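Local structure of ulvan Lyase-PL25 (5UAM) at residues L302-S308 and A320-D326; Q336-V340 and N372-L376; E153-I158 and G197-A201. The protein cleaves ulvan, the sulfated rhamnose and uronic acid polysaccharide of green seaweed cell walls, as a polysaccharide lyase with a beta-propeller fold. Residues are numbered along the deposited sequence.

Contact 1 (L302-S308 and A320-D326)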
# COMPACT_ATOMS: atom_id res chain seq x y z
N LEU A 302 -19.36 -10.93 1.63
CA LEU A 302 -18.67 -9.78 2.18
C LEU A 302 -17.84 -9.10 1.10
O LEU A 302 -17.22 -9.76 0.26
CB LEU A 302 -17.75 -10.18 3.32
CG LEU A 302 -18.44 -10.82 4.53
CD1 LEU A 302 -17.38 -11.19 5.54
CD2 LEU A 302 -19.48 -9.89 5.13
N TRP A 303 -17.83 -7.77 1.13
CA TRP A 303 -17.02 -6.96 0.23
C TRP A 303 -15.66 -6.70 0.87
O TRP A 303 -15.55 -6.41 2.07
CB TRP A 303 -17.71 -5.63 -0.04
CG TRP A 303 -18.91 -5.70 -0.94
CD1 TRP A 303 -19.73 -6.79 -1.14
CD2 TRP A 303 -19.43 -4.65 -1.77
NE1 TRP A 303 -20.72 -6.46 -2.04
CE2 TRP A 303 -20.55 -5.16 -2.44
CE3 TRP A 303 -19.04 -3.33 -2.01
CZ2 TRP A 303 -21.30 -4.39 -3.33
CZ3 TRP A 303 -19.79 -2.57 -2.88
CH2 TRP A 303 -20.90 -3.10 -3.54
N THR A 304 -14.61 -6.78 0.05
CA THR A 304 -13.24 -6.72 0.54
C THR A 304 -12.54 -5.42 0.17
O THR A 304 -12.94 -4.67 -0.73
CB THR A 304 -12.42 -7.90 0.01
OG1 THR A 304 -12.59 -7.98 -1.41
CG2 THR A 304 -12.88 -9.19 0.67
N PHE A 305 -11.47 -5.17 0.90
CA PHE A 305 -10.50 -4.12 0.60
C PHE A 305 -9.17 -4.72 1.00
O PHE A 305 -9.01 -5.15 2.15
CB PHE A 305 -10.80 -2.84 1.39
CG PHE A 305 -9.89 -1.68 1.07
CD1 PHE A 305 -10.11 -0.90 -0.05
CD2 PHE A 305 -8.82 -1.37 1.90
CE1 PHE A 305 -9.27 0.17 -0.33
CE2 PHE A 305 -8.00 -0.31 1.62
CZ PHE A 305 -8.23 0.44 0.51
N ASN A 306 -8.26 -4.82 0.06
CA ASN A 306 -7.07 -5.61 0.27
C ASN A 306 -6.18 -5.02 1.37
O ASN A 306 -6.21 -3.82 1.67
CB ASN A 306 -6.30 -5.76 -1.04
CG ASN A 306 -5.37 -6.92 -1.04
OD1 ASN A 306 -5.62 -7.93 -0.41
ND2 ASN A 306 -4.27 -6.78 -1.77
N GLY A 307 -5.38 -5.90 1.96
CA GLY A 307 -4.42 -5.55 2.99
C GLY A 307 -3.02 -5.85 2.53
O GLY A 307 -2.56 -5.23 1.58
N SER A 308 -2.33 -6.79 3.17
CA SER A 308 -0.92 -7.05 2.91
C SER A 308 -0.65 -8.51 3.24
O SER A 308 -1.50 -9.23 3.76
CB SER A 308 -0.05 -6.15 3.77
OG SER A 308 -0.39 -6.38 5.14
N ALA A 320 -3.43 -10.25 5.60
CA ALA A 320 -4.43 -9.35 6.15
C ALA A 320 -5.40 -8.98 5.03
O ALA A 320 -4.97 -8.54 3.96
CB ALA A 320 -3.78 -8.08 6.68
N ILE A 321 -6.68 -9.19 5.27
CA ILE A 321 -7.72 -8.87 4.30
C ILE A 321 -8.82 -8.12 5.04
O ILE A 321 -9.30 -8.58 6.08
CB ILE A 321 -8.27 -10.14 3.61
CG1 ILE A 321 -9.36 -9.81 2.59
CG2 ILE A 321 -8.75 -11.17 4.63
CD1 ILE A 321 -8.87 -8.93 1.44
N ASN A 322 -9.23 -6.97 4.51
CA ASN A 322 -10.36 -6.28 5.12
C ASN A 322 -11.64 -6.70 4.43
O ASN A 322 -11.66 -6.85 3.21
CB ASN A 322 -10.19 -4.76 5.04
CG ASN A 322 -8.89 -4.31 5.66
OD1 ASN A 322 -8.77 -4.26 6.88
ND2 ASN A 322 -7.91 -4.01 4.83
N ALA A 323 -12.70 -6.87 5.20
CA ALA A 323 -13.97 -7.24 4.61
C ALA A 323 -15.10 -6.74 5.49
O ALA A 323 -14.93 -6.54 6.69
CB ALA A 323 -14.08 -8.76 4.44
N GLY A 324 -16.26 -6.53 4.87
CA GLY A 324 -17.40 -6.03 5.60
C GLY A 324 -18.69 -6.29 4.86
O GLY A 324 -18.70 -6.57 3.65
N ILE A 325 -19.80 -6.15 5.59
CA ILE A 325 -21.11 -6.43 5.02
C ILE A 325 -21.50 -5.33 4.04
O ILE A 325 -21.29 -4.14 4.29
CB ILE A 325 -22.13 -6.54 6.16
CG1 ILE A 325 -21.80 -7.77 7.03
CG2 ILE A 325 -23.57 -6.61 5.63
CD1 ILE A 325 -22.47 -7.76 8.40
N ASP A 326 -22.08 -5.74 2.91
CA ASP A 326 -22.65 -4.82 1.93
C ASP A 326 -23.97 -4.29 2.46
O ASP A 326 -24.96 -5.04 2.55
CB ASP A 326 -22.85 -5.55 0.60
CG ASP A 326 -23.56 -4.71 -0.44
OD1 ASP A 326 -23.59 -3.46 -0.28
OD2 ASP A 326 -24.10 -5.28 -1.42
O HOH W 1 -3.94 -9.07 1.35
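Leu302 enters the pairing just ahead of strand 303-308, and its CD2 packs on Ile325 CG1 at 3.7 Å. Trp303 then forms a hydrogen-bonded antiparallel pair with Gly324: Trp303 N to Gly324 O and Gly324 N to Trp303 O are both 2.9 Å. Its indole carries Asp326 CB over the five-membered ring, 3.8 Å from the centroid, a CH-pi contact. The carboxylate of Asp326 is held by Gly328 and Arg252. Thr304 lies opposite Ala323 in a non-hydrogen-bonded pair, and its hydroxyl bonds to Asp238. The two strands are the first and second of a four-stranded antiparallel propeller blade, joined as a hairpin. Phe305 N donates to Asn322 O at 2.9 Å. Phe305 O accepts twice, from Asn322 N at 3.0 Å and Asn322 ND2 at 3.1 Å; Asn322 OD1 bonds to Thr337 OG1. Water 1 bridges Asn306 OD1 (2.7 Å) and Ala320 O (2.9 Å). Gly307 and Ser308 both face Ala320, a classic beta bulge, where Ala320 N donates to Ser308 O at 2.9 Å.

Contact 2 (Q336-V340 and N372-L376)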
# COMPACT_ATOMS: atom_id res chain seq x y z
N GLN A 336 -13.58 -4.43 8.18
CA GLN A 336 -12.67 -4.72 9.28
C GLN A 336 -11.58 -5.69 8.84
O GLN A 336 -11.84 -6.64 8.09
CB GLN A 336 -13.43 -5.38 10.43
CG GLN A 336 -14.66 -4.61 10.89
CD GLN A 336 -15.85 -4.77 9.97
OE1 GLN A 336 -16.19 -5.87 9.55
NE2 GLN A 336 -16.53 -3.67 9.69
N THR A 337 -10.36 -5.48 9.33
CA THR A 337 -9.24 -6.37 9.03
C THR A 337 -9.47 -7.74 9.65
O THR A 337 -9.86 -7.85 10.81
CB THR A 337 -7.94 -5.81 9.59
OG1 THR A 337 -7.95 -4.39 9.52
CG2 THR A 337 -6.74 -6.35 8.82
N ARG A 338 -9.18 -8.78 8.86
CA ARG A 338 -9.21 -10.17 9.28
C ARG A 338 -7.90 -10.84 8.91
O ARG A 338 -7.21 -10.41 7.97
CB ARG A 338 -10.36 -10.92 8.61
CG ARG A 338 -11.72 -10.31 8.89
CD ARG A 338 -12.39 -9.78 7.64
NE ARG A 338 -13.59 -9.03 8.00
CZ ARG A 338 -14.77 -9.56 8.26
NH1 ARG A 338 -14.96 -10.87 8.20
NH2 ARG A 338 -15.80 -8.79 8.59
N HIS A 339 -7.54 -11.90 9.64
CA HIS A 339 -6.25 -12.56 9.46
C HIS A 339 -6.46 -13.96 8.89
O HIS A 339 -7.29 -14.72 9.39
CB HIS A 339 -5.49 -12.66 10.78
CG HIS A 339 -4.05 -13.01 10.57
ND1 HIS A 339 -3.15 -12.07 10.11
CD2 HIS A 339 -3.38 -14.18 10.65
CE1 HIS A 339 -1.98 -12.65 9.95
NE2 HIS A 339 -2.09 -13.92 10.28
N VAL A 340 -5.67 -14.28 7.85
CA VAL A 340 -5.71 -15.57 7.17
C VAL A 340 -4.29 -16.10 7.10
O VAL A 340 -3.34 -15.33 6.98
CB VAL A 340 -6.26 -15.36 5.74
CG1 VAL A 340 -6.05 -16.59 4.85
CG2 VAL A 340 -7.73 -14.96 5.80
N ASN A 372 2.37 -16.53 16.32
CA ASN A 372 2.63 -15.25 16.97
C ASN A 372 2.53 -14.15 15.93
O ASN A 372 3.43 -13.97 15.09
CB ASN A 372 4.02 -15.26 17.61
CG ASN A 372 4.36 -13.95 18.32
OD1 ASN A 372 3.90 -12.88 17.93
ND2 ASN A 372 5.19 -14.04 19.36
N ILE A 373 1.42 -13.40 15.97
CA ILE A 373 1.15 -12.32 15.02
C ILE A 373 0.81 -11.05 15.79
O ILE A 373 0.03 -11.10 16.75
CB ILE A 373 -0.04 -12.72 14.14
CG1 ILE A 373 0.25 -14.05 13.42
CG2 ILE A 373 -0.38 -11.62 13.16
CD1 ILE A 373 -0.92 -15.00 13.46
N ARG A 374 1.39 -9.93 15.38
CA ARG A 374 1.11 -8.62 15.98
C ARG A 374 0.68 -7.67 14.89
O ARG A 374 1.40 -7.49 13.90
CB ARG A 374 2.37 -8.00 16.60
CG ARG A 374 2.93 -8.61 17.84
CD ARG A 374 4.27 -7.92 18.14
NE ARG A 374 4.11 -6.67 18.87
CZ ARG A 374 4.95 -5.63 18.80
NH1 ARG A 374 6.01 -5.65 18.00
NH2 ARG A 374 4.71 -4.56 19.53
N TYR A 375 -0.48 -7.04 15.06
CA TYR A 375 -0.92 -5.97 14.18
C TYR A 375 -0.70 -4.63 14.87
O TYR A 375 -0.93 -4.50 16.07
CB TYR A 375 -2.42 -6.06 13.90
CG TYR A 375 -2.79 -6.97 12.75
CD1 TYR A 375 -2.88 -8.34 12.93
CD2 TYR A 375 -3.05 -6.46 11.49
CE1 TYR A 375 -3.21 -9.18 11.88
CE2 TYR A 375 -3.40 -7.28 10.44
CZ TYR A 375 -3.47 -8.64 10.63
OH TYR A 375 -3.81 -9.45 9.56
N LEU A 376 -0.30 -3.65 14.09
CA LEU A 376 -0.44 -2.25 14.48
C LEU A 376 -1.60 -1.74 13.64
O LEU A 376 -1.51 -1.64 12.41
CB LEU A 376 0.86 -1.49 14.26
CG LEU A 376 0.89 -0.05 14.76
CD1 LEU A 376 0.44 0.05 16.21
CD2 LEU A 376 2.30 0.53 14.64
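Ile373 opens the contact from strand 373-376. Its CG2 sits over the face of the His339 ring, 4.1 Å from the centroid, in a CH-pi contact. Its CD1 is 3.6 Å from His339 NE2. That nitrogen also has a hydrogen-bond partner in His318. Two residues on, Tyr375 points toward the other strand as well. Tyr375 OH and His339 ND1 are 2.8 Å apart and share a nearly linear hydrogen bond, in which either could be the donor. The two rings meet rim to rim with their planes at 89°. Tyr375 CE2 also touches Thr337 CG2 at 3.8 Å, while the Thr337 hydroxyl bonds to Asn322. Phe365 packs against both His339 and Tyr375. The axes of 336-340 and 373-376 come no closer than 10.5 Å, so side chains bridge the gap and no backbone pairing occurs. Strand 336-342 is third in its four-stranded sheet and strand 373-381 second in the next. This is face-to-face packing of consecutive blades, as in a beta-propeller.

Contact 3 (E153-I158 and G197-A201)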
# COMPACT_ATOMS: atom_id res chain seq x y z
N GLU A 153 15.31 15.19 -9.28
CA GLU A 153 15.15 15.32 -10.72
C GLU A 153 14.13 14.30 -11.20
O GLU A 153 13.95 13.22 -10.61
CB GLU A 153 16.47 15.16 -11.47
CG GLU A 153 17.10 13.80 -11.33
CD GLU A 153 18.49 13.72 -11.97
OE1 GLU A 153 19.02 14.78 -12.38
OE2 GLU A 153 19.05 12.60 -12.06
N ASP A 154 13.45 14.67 -12.27
CA ASP A 154 12.46 13.81 -12.88
C ASP A 154 13.13 12.77 -13.76
O ASP A 154 14.03 13.07 -14.55
CB ASP A 154 11.52 14.67 -13.73
CG ASP A 154 10.85 15.77 -12.93
OD1 ASP A 154 10.41 15.48 -11.80
OD2 ASP A 154 10.78 16.93 -13.41
N LEU A 155 12.67 11.52 -13.68
CA LEU A 155 13.04 10.55 -14.71
C LEU A 155 11.88 10.18 -15.61
O LEU A 155 12.05 10.03 -16.82
CB LEU A 155 13.58 9.26 -14.07
CG LEU A 155 14.79 9.42 -13.16
CD1 LEU A 155 15.30 8.05 -12.72
CD2 LEU A 155 15.90 10.19 -13.86
N ASN A 156 10.70 10.18 -15.05
CA ASN A 156 9.49 9.62 -15.61
C ASN A 156 9.76 8.64 -16.73
O ASN A 156 9.44 8.90 -17.89
CB ASN A 156 8.66 10.81 -16.07
CG ASN A 156 8.45 11.81 -14.94
OD1 ASN A 156 8.43 11.41 -13.77
ND2 ASN A 156 8.30 13.09 -15.28
N ASN A 157 10.37 7.50 -16.37
CA ASN A 157 10.84 6.48 -17.30
C ASN A 157 10.07 5.16 -17.12
O ASN A 157 10.55 4.09 -17.52
CB ASN A 157 12.34 6.23 -17.10
CG ASN A 157 12.66 5.75 -15.69
OD1 ASN A 157 11.79 5.74 -14.84
ND2 ASN A 157 13.90 5.37 -15.45
N ILE A 158 8.90 5.25 -16.52
CA ILE A 158 7.95 4.16 -16.37
C ILE A 158 6.71 4.54 -17.16
O ILE A 158 6.54 5.70 -17.55
CB ILE A 158 7.60 3.92 -14.89
CG1 ILE A 158 7.05 5.19 -14.22
CG2 ILE A 158 8.86 3.44 -14.14
CD1 ILE A 158 6.61 5.02 -12.80
N GLY A 197 17.25 1.71 -11.53
CA GLY A 197 16.06 2.49 -11.80
C GLY A 197 16.22 3.54 -12.88
O GLY A 197 15.32 4.37 -13.05
N ARG A 198 17.33 3.51 -13.61
CA ARG A 198 17.57 4.49 -14.67
C ARG A 198 16.87 4.09 -15.96
O ARG A 198 16.49 4.97 -16.74
CB ARG A 198 19.07 4.68 -14.87
CG ARG A 198 19.79 5.13 -13.62
CD ARG A 198 19.37 6.53 -13.21
NE ARG A 198 19.89 6.90 -11.90
CZ ARG A 198 19.92 8.15 -11.44
NH1 ARG A 198 19.49 9.16 -12.19
NH2 ARG A 198 20.41 8.38 -10.23
N THR A 199 16.68 2.79 -16.21
CA THR A 199 15.84 2.33 -17.30
C THR A 199 15.06 1.11 -16.84
O THR A 199 15.53 0.31 -16.02
CB THR A 199 16.64 1.98 -18.56
OG1 THR A 199 17.40 0.81 -18.33
CG2 THR A 199 17.59 3.07 -18.92
N PHE A 200 13.85 0.98 -17.36
CA PHE A 200 12.95 -0.11 -17.03
C PHE A 200 12.57 -0.85 -18.29
O PHE A 200 12.39 -0.24 -19.35
CB PHE A 200 11.67 0.40 -16.37
CG PHE A 200 11.82 0.73 -14.92
CD1 PHE A 200 12.26 1.99 -14.52
CD2 PHE A 200 11.53 -0.20 -13.96
CE1 PHE A 200 12.39 2.30 -13.17
CE2 PHE A 200 11.67 0.09 -12.61
CZ PHE A 200 12.11 1.35 -12.22
N ALA A 201 12.48 -2.16 -18.18
CA ALA A 201 11.96 -2.99 -19.25
C ALA A 201 10.44 -2.82 -19.37
O ALA A 201 9.77 -2.29 -18.49
CB ALA A 201 12.32 -4.47 -19.01
O HOH W 2 20.26 11.31 -9.79
O HOH W 3 12.90 3.17 -18.84
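This is a mixed polar and apolar contact at the periphery of the propeller, between the end of strand 152-154 with the loop after it and the loop 197-201. Strand 152-154 is the last of a four-stranded blade. Segment 197-201 links strands 188-193 and 204-211 of the sheet that follows in the chain. Asn157 makes the central link. Its ND2 donates to Gly197 O at 3.0 Å and, more weakly, to Arg198 O at 2.9 Å. Its OD1 is held by His140, which fixes the amide orientation. Gly197 has a positive phi of 83°, and at its backbone angles a CB would collide with the preceding carbonyl. Leu155 CD1 is 3.7 Å from Gly197 O. Water 3 adds a second bridge, 2.8 Å from both Asn157 O and Phe200 N. Ile158 CG2 lies over the Phe200 ring, 4.0 Å from its centroid. Glu153 OE2 and Arg198 NH1 form a long salt bridge of 3.5 Å. Water 2 reinforces it, 2.9 Å from Glu153 OE2 and 3.0 Å from Arg198 NH2. Arg198 also makes a cation-pi contact with Tyr111. The join combines Asn157's bonds to backbone carbonyls, two bridging waters and the Ile158-Phe200 packing, with a long salt bridge at one end.

Contacts 1 and 2 are neighbours, with centres 12 Å apart. Strands 317-324 and 336-342 pair in one sheet, and Ile321 O lies 2.8 Å from Arg338 N. Asn322 OD1 and Thr337 OG1 are also 2.8 Å apart. Contact 1 pairs the first two strands of a blade, and contact 2 packs its third strand against the next blade. A bound potassium ion is about 4 Å from the Phe305 side chain and about 9 Å from that of Thr337. Contact 3 lies across the chain's centre, its nearest atoms about 19 Å from contact 1 and 27 Å from contact 2. The Phe305 side chain is about 6 Å from that of Tyr164, the proton acceptor; the Ile158 side chain is about 11 Å from the Tyr164 side chain.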